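Local coordinates for protein peptidase (Yersinia bercovieri, PDB 5NYW) that is of unknown function but, as an ancestral beta-subunit (Anbu) related to proteasome and HslV subunits, is probably an Ntn-type peptidase working as a multimer, at residues Thr1-Ala13 with Pro144-Ile158. Numbering follows the deposited sequence.
Unlike the reference sequence in segment 1-13: Ala-13 (reference Val).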
loop_
_atom_site.group_PDB
_atom_site.type_symbol
_atom_site.label_atom_id
_atom_site.label_comp_id
_atom_site.label_asym_id
_atom_site.label_seq_id
_atom_site.Cartn_x
_atom_site.Cartn_y
_atom_site.Cartn_z
ATOM N N THR L 1 39.328 -14.149 -9.669
ATOM C CA THR L 1 38.630 -14.738 -8.532
ATOM C C THR L 1 38.067 -16.130 -8.899
ATOM O O THR L 1 37.116 -16.273 -9.681
ATOM C CB THR L 1 37.495 -13.803 -8.020
ATOM O OG1 THR L 1 38.051 -12.555 -7.579
ATOM C CG2 THR L 1 36.785 -14.423 -6.856
ATOM N N TYR L 2 38.662 -17.156 -8.300
ATOM C CA TYR L 2 38.198 -18.526 -8.446
ATOM C C TYR L 2 38.449 -19.308 -7.138
ATOM O O TYR L 2 39.566 -19.361 -6.625
ATOM C CB TYR L 2 38.897 -19.195 -9.644
ATOM C CG TYR L 2 38.663 -20.682 -9.748
ATOM C CD1 TYR L 2 37.401 -21.216 -9.543
ATOM C CD2 TYR L 2 39.697 -21.550 -10.059
ATOM C CE1 TYR L 2 37.176 -22.558 -9.624
ATOM C CE2 TYR L 2 39.476 -22.912 -10.154
ATOM C CZ TYR L 2 38.209 -23.410 -9.932
ATOM O OH TYR L 2 37.951 -24.763 -10.020
ATOM N N CYS L 3 37.389 -19.885 -6.582
ATOM C CA CYS L 3 37.501 -20.697 -5.378
ATOM C C CYS L 3 36.810 -22.040 -5.567
ATOM O O CYS L 3 35.778 -22.125 -6.220
ATOM C CB CYS L 3 36.904 -19.969 -4.165
ATOM S SG CYS L 3 37.568 -18.297 -3.816
ATOM N N VAL L 4 37.392 -23.097 -5.014
ATOM C CA VAL L 4 36.758 -24.408 -5.078
ATOM C C VAL L 4 36.873 -25.087 -3.717
ATOM O O VAL L 4 37.860 -24.918 -3.000
ATOM C CB VAL L 4 37.367 -25.315 -6.214
ATOM C CG1 VAL L 4 38.882 -25.503 -6.061
ATOM C CG2 VAL L 4 36.651 -26.677 -6.285
ATOM N N ALA L 5 35.838 -25.832 -3.353
ATOM C CA ALA L 5 35.867 -26.605 -2.127
ATOM C C ALA L 5 35.291 -27.973 -2.409
ATOM O O ALA L 5 34.302 -28.096 -3.116
ATOM C CB ALA L 5 35.094 -25.898 -1.028
ATOM N N MET L 6 35.909 -28.996 -1.840
ATOM C CA MET L 6 35.512 -30.370 -2.072
ATOM C C MET L 6 35.230 -31.089 -0.756
ATOM O O MET L 6 36.028 -31.007 0.181
ATOM C CB MET L 6 36.606 -31.119 -2.842
ATOM C CG MET L 6 36.977 -30.504 -4.170
ATOM S SD MET L 6 38.557 -31.103 -4.801
ATOM C CE MET L 6 38.592 -30.386 -6.442
ATOM N N ARG L 7 34.082 -31.757 -0.676
ATOM C CA ARG L 7 33.757 -32.587 0.481
ATOM C C ARG L 7 33.816 -34.070 0.142
ATOM O O ARG L 7 32.972 -34.574 -0.597
ATOM C CB ARG L 7 32.374 -32.242 1.030
ATOM C CG ARG L 7 31.911 -33.119 2.184
ATOM C CD ARG L 7 30.478 -32.773 2.553
ATOM N NE ARG L 7 29.887 -33.703 3.518
ATOM C CZ ARG L 7 29.127 -34.747 3.196
ATOM N NH1 ARG L 7 28.641 -35.518 4.151
ATOM N NH2 ARG L 7 28.841 -35.013 1.924
ATOM N N LEU L 8 34.785 -34.766 0.729
ATOM C CA LEU L 8 35.025 -36.179 0.460
ATOM C C LEU L 8 34.786 -36.977 1.722
ATOM O O LEU L 8 34.544 -36.393 2.774
ATOM C CB LEU L 8 36.448 -36.403 -0.032
ATOM C CG LEU L 8 36.915 -35.359 -1.035
ATOM C CD1 LEU L 8 38.402 -35.168 -0.885
ATOM C CD2 LEU L 8 36.534 -35.779 -2.447
ATOM N N SER L 9 34.830 -38.302 1.615
ATOM C CA SER L 9 34.599 -39.160 2.772
ATOM C C SER L 9 35.648 -38.966 3.871
ATOM O O SER L 9 35.335 -39.073 5.062
ATOM C CB SER L 9 34.537 -40.629 2.345
ATOM O OG SER L 9 35.705 -41.011 1.651
ATOM N N SER L 10 36.888 -38.700 3.467
ATOM C CA SER L 10 38.005 -38.594 4.410
ATOM C C SER L 10 38.356 -37.166 4.856
ATOM O O SER L 10 39.208 -36.985 5.725
ATOM C CB SER L 10 39.246 -39.267 3.806
ATOM O OG SER L 10 39.465 -38.853 2.470
ATOM N N GLY L 11 37.723 -36.159 4.261
ATOM C CA GLY L 11 38.006 -34.770 4.599
ATOM C C GLY L 11 37.574 -33.734 3.566
ATOM O O GLY L 11 36.869 -34.043 2.602
ATOM N N LEU L 12 38.046 -32.505 3.745
ATOM C CA LEU L 12 37.729 -31.411 2.835
ATOM C C LEU L 12 38.984 -30.843 2.182
ATOM O O LEU L 12 40.054 -30.808 2.796
ATOM C CB LEU L 12 36.989 -30.296 3.575
ATOM C CG LEU L 12 35.544 -30.467 4.027
ATOM C CD1 LEU L 12 35.411 -29.989 5.425
ATOM C CD2 LEU L 12 34.706 -29.584 3.141
ATOM N N ALA L 13 38.849 -30.418 0.928
ATOM C CA ALA L 13 39.925 -29.724 0.226
ATOM C C ALA L 13 39.442 -28.350 -0.242
ATOM O O ALA L 13 38.342 -28.218 -0.780
ATOM C CB ALA L 13 40.440 -30.567 -0.970
ATOM N N PRO L 144 29.729 -33.465 -4.700
ATOM C CA PRO L 144 30.645 -33.303 -3.569
ATOM C C PRO L 144 31.556 -32.078 -3.634
ATOM O O PRO L 144 32.465 -31.991 -2.821
ATOM C CB PRO L 144 31.459 -34.607 -3.607
ATOM C CG PRO L 144 31.501 -34.984 -5.043
ATOM C CD PRO L 144 30.200 -34.486 -5.657
ATOM N N TYR L 145 31.308 -31.142 -4.545
ATOM C CA TYR L 145 32.130 -29.925 -4.639
ATOM C C TYR L 145 31.301 -28.695 -5.084
ATOM O O TYR L 145 30.254 -28.854 -5.722
ATOM C CB TYR L 145 33.300 -30.131 -5.626
ATOM C CG TYR L 145 32.851 -30.118 -7.075
ATOM C CD1 TYR L 145 32.346 -31.270 -7.676
ATOM C CD2 TYR L 145 32.880 -28.934 -7.832
ATOM C CE1 TYR L 145 31.910 -31.265 -9.004
ATOM C CE2 TYR L 145 32.442 -28.914 -9.159
ATOM C CZ TYR L 145 31.964 -30.088 -9.750
ATOM O OH TYR L 145 31.531 -30.090 -11.075
ATOM N N PHE L 146 31.799 -27.488 -4.783
ATOM C CA PHE L 146 31.189 -26.229 -5.246
ATOM C C PHE L 146 32.241 -25.323 -5.858
ATOM O O PHE L 146 33.385 -25.317 -5.415
ATOM C CB PHE L 146 30.520 -25.469 -4.098
ATOM C CG PHE L 146 29.286 -26.111 -3.582
ATOM C CD1 PHE L 146 28.328 -26.593 -4.446
ATOM C CD2 PHE L 146 29.082 -26.235 -2.212
ATOM C CE1 PHE L 146 27.168 -27.197 -3.950
ATOM C CE2 PHE L 146 27.937 -26.832 -1.713
ATOM C CZ PHE L 146 26.975 -27.317 -2.582
ATOM N N GLN L 147 31.865 -24.533 -6.855
ATOM C CA GLN L 147 32.785 -23.518 -7.352
ATOM C C GLN L 147 32.120 -22.138 -7.298
ATOM O O GLN L 147 30.930 -22.009 -7.579
ATOM C CB GLN L 147 33.214 -23.818 -8.788
ATOM C CG GLN L 147 33.659 -25.235 -9.083
ATOM C CD GLN L 147 33.884 -25.426 -10.583
ATOM O OE1 GLN L 147 32.929 -25.629 -11.329
ATOM N NE2 GLN L 147 35.141 -25.378 -11.024
ATOM N N ILE L 148 32.895 -21.103 -6.983
ATOM C CA ILE L 148 32.434 -19.719 -7.134
ATOM C C ILE L 148 33.490 -18.914 -7.923
ATOM O O ILE L 148 34.660 -19.317 -7.999
ATOM C CB ILE L 148 32.139 -19.054 -5.755
ATOM C CG1 ILE L 148 33.364 -19.080 -4.832
ATOM C CG2 ILE L 148 30.958 -19.761 -5.071
ATOM C CD1 ILE L 148 33.122 -18.430 -3.438
ATOM N N GLY L 149 33.080 -17.795 -8.522
ATOM C CA GLY L 149 33.969 -17.010 -9.363
ATOM C C GLY L 149 34.078 -17.570 -10.774
ATOM O O GLY L 149 33.125 -18.162 -11.290
ATOM N N GLU L 150 35.246 -17.397 -11.392
ATOM C CA GLU L 150 35.471 -17.882 -12.755
ATOM C C GLU L 150 35.726 -19.380 -12.751
ATOM O O GLU L 150 36.866 -19.821 -12.643
ATOM C CB GLU L 150 36.648 -17.163 -13.405
ATOM C CG GLU L 150 36.332 -15.769 -13.944
ATOM C CD GLU L 150 35.295 -15.747 -15.075
ATOM O OE1 GLU L 150 35.169 -16.734 -15.824
ATOM O OE2 GLU L 150 34.609 -14.716 -15.221
ATOM N N SER L 151 34.661 -20.158 -12.900
ATOM C CA SER L 151 34.687 -21.569 -12.535
ATOM C C SER L 151 34.586 -22.557 -13.670
ATOM O O SER L 151 34.823 -23.744 -13.467
ATOM C CB SER L 151 33.527 -21.869 -11.611
ATOM O OG SER L 151 32.329 -21.651 -12.338
ATOM N N LYS L 152 34.137 -22.096 -14.830
ATOM C CA LYS L 152 33.816 -23.021 -15.918
ATOM C C LYS L 152 35.053 -23.665 -16.538
ATOM O O LYS L 152 35.021 -24.841 -16.905
ATOM C CB LYS L 152 32.987 -22.314 -16.997
ATOM C CG LYS L 152 31.583 -21.928 -16.539
ATOM C CD LYS L 152 30.845 -21.162 -17.630
ATOM C CE LYS L 152 29.403 -20.831 -17.232
ATOM N NZ LYS L 152 28.674 -19.995 -18.230
ATOM N N TYR L 153 36.150 -22.918 -16.600
ATOM C CA TYR L 153 37.389 -23.423 -17.188
ATOM C C TYR L 153 37.892 -24.641 -16.417
ATOM O O TYR L 153 38.473 -25.561 -16.985
ATOM C CB TYR L 153 38.454 -22.323 -17.195
ATOM C CG TYR L 153 38.021 -21.038 -17.873
ATOM C CD1 TYR L 153 38.106 -20.900 -19.260
ATOM C CD2 TYR L 153 37.516 -19.968 -17.134
ATOM C CE1 TYR L 153 37.716 -19.732 -19.890
ATOM C CE2 TYR L 153 37.123 -18.791 -17.756
ATOM C CZ TYR L 153 37.232 -18.681 -19.132
ATOM O OH TYR L 153 36.843 -17.526 -19.754
ATOM N N GLY L 154 37.654 -24.631 -15.113
ATOM C CA GLY L 154 38.210 -25.629 -14.234
ATOM C C GLY L 154 37.251 -26.733 -13.866
ATOM O O GLY L 154 37.579 -27.580 -13.062
ATOM N N LYS L 155 36.044 -26.697 -14.403
ATOM C CA LYS L 155 35.058 -27.723 -14.088
ATOM C C LYS L 155 35.348 -29.072 -14.776
ATOM O O LYS L 155 35.198 -30.119 -14.133
ATOM C CB LYS L 155 33.639 -27.236 -14.450
ATOM C CG LYS L 155 32.479 -28.160 -14.023
ATOM C CD LYS L 155 31.109 -27.567 -14.421
ATOM C CE LYS L 155 29.928 -28.480 -14.101
ATOM N NZ LYS L 155 29.810 -28.726 -12.641
ATOM N N PRO L 156 35.747 -29.061 -16.076
ATOM C CA PRO L 156 35.890 -30.342 -16.784
ATOM C C PRO L 156 36.809 -31.356 -16.112
ATOM O O PRO L 156 36.530 -32.551 -16.199
ATOM C CB PRO L 156 36.446 -29.927 -18.142
ATOM C CG PRO L 156 35.881 -28.572 -18.369
ATOM C CD PRO L 156 35.906 -27.925 -17.010
ATOM N N ILE L 157 37.909 -30.904 -15.524
ATOM C CA ILE L 157 38.803 -31.824 -14.865
ATOM C C ILE L 157 38.172 -32.358 -13.571
ATOM O O ILE L 157 38.364 -33.527 -13.218
ATOM C CB ILE L 157 40.160 -31.183 -14.577
ATOM C CG1 ILE L 157 41.122 -32.235 -14.042
ATOM C CG2 ILE L 157 40.010 -30.022 -13.615
ATOM C CD1 ILE L 157 41.276 -33.438 -14.970
ATOM N N ILE L 158 37.406 -31.521 -12.876
ATOM C CA ILE L 158 36.768 -31.949 -11.629
ATOM C C ILE L 158 35.732 -33.022 -11.920
ATOM O O ILE L 158 35.674 -34.034 -11.246
ATOM C CB ILE L 158 36.106 -30.777 -10.881
ATOM C CG1 ILE L 158 37.159 -29.774 -10.438
ATOM C CG2 ILE L 158 35.401 -31.258 -9.634
ATOM C CD1 ILE L 158 36.570 -28.544 -9.853
#
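Cys-3 and Ala-5 form hydrogen-bonded pairs with Ile-148 and Phe-146, each N-H answering the other's carbonyl, and so join strands 2-7 and 145-149 as antiparallel neighbours with axes 4.9 Å apart at closest approach. Beyond the two ends of strand 145-149, Pro-144 O accepts from Arg-7 N (2.7 Å) and Glu-150 N donates to Thr-1 O (2.8 Å). Gly-149 CA also touches Thr-1 O, leaving little room there for a side chain.

The polar side-chain bond is Gln-147 NE2 to Tyr-2 OH (3.0 Å), the hydroxyl lying in the amide plane while the ring is turned 75° to it. Tyr-2 carries its ring anti to the backbone N (chi1 170°), bringing the edge at CD1 near Ile-148 O; the hydroxyl also bonds Ser-178 of helix 168-185.

Apolar contacts lie on both faces of the sheet. Ile-158 sends CD1 past Val-4 CG2 (4.0 Å) and lays CG2 over the face of the Tyr-145 ring, while Tyr-145 CB meets Met-6 CG. On the other face Cys-3 CB packs against Ile-148 CG1 (3.7 Å), toward strand 42-50.

Thr-1 is probably the nucleophile, as in proteasome beta-subunits; the Glu-150 bond holds its carbonyl, and separately OG1 bonds Lys-32 NZ, consistent with a proteasome-like active site.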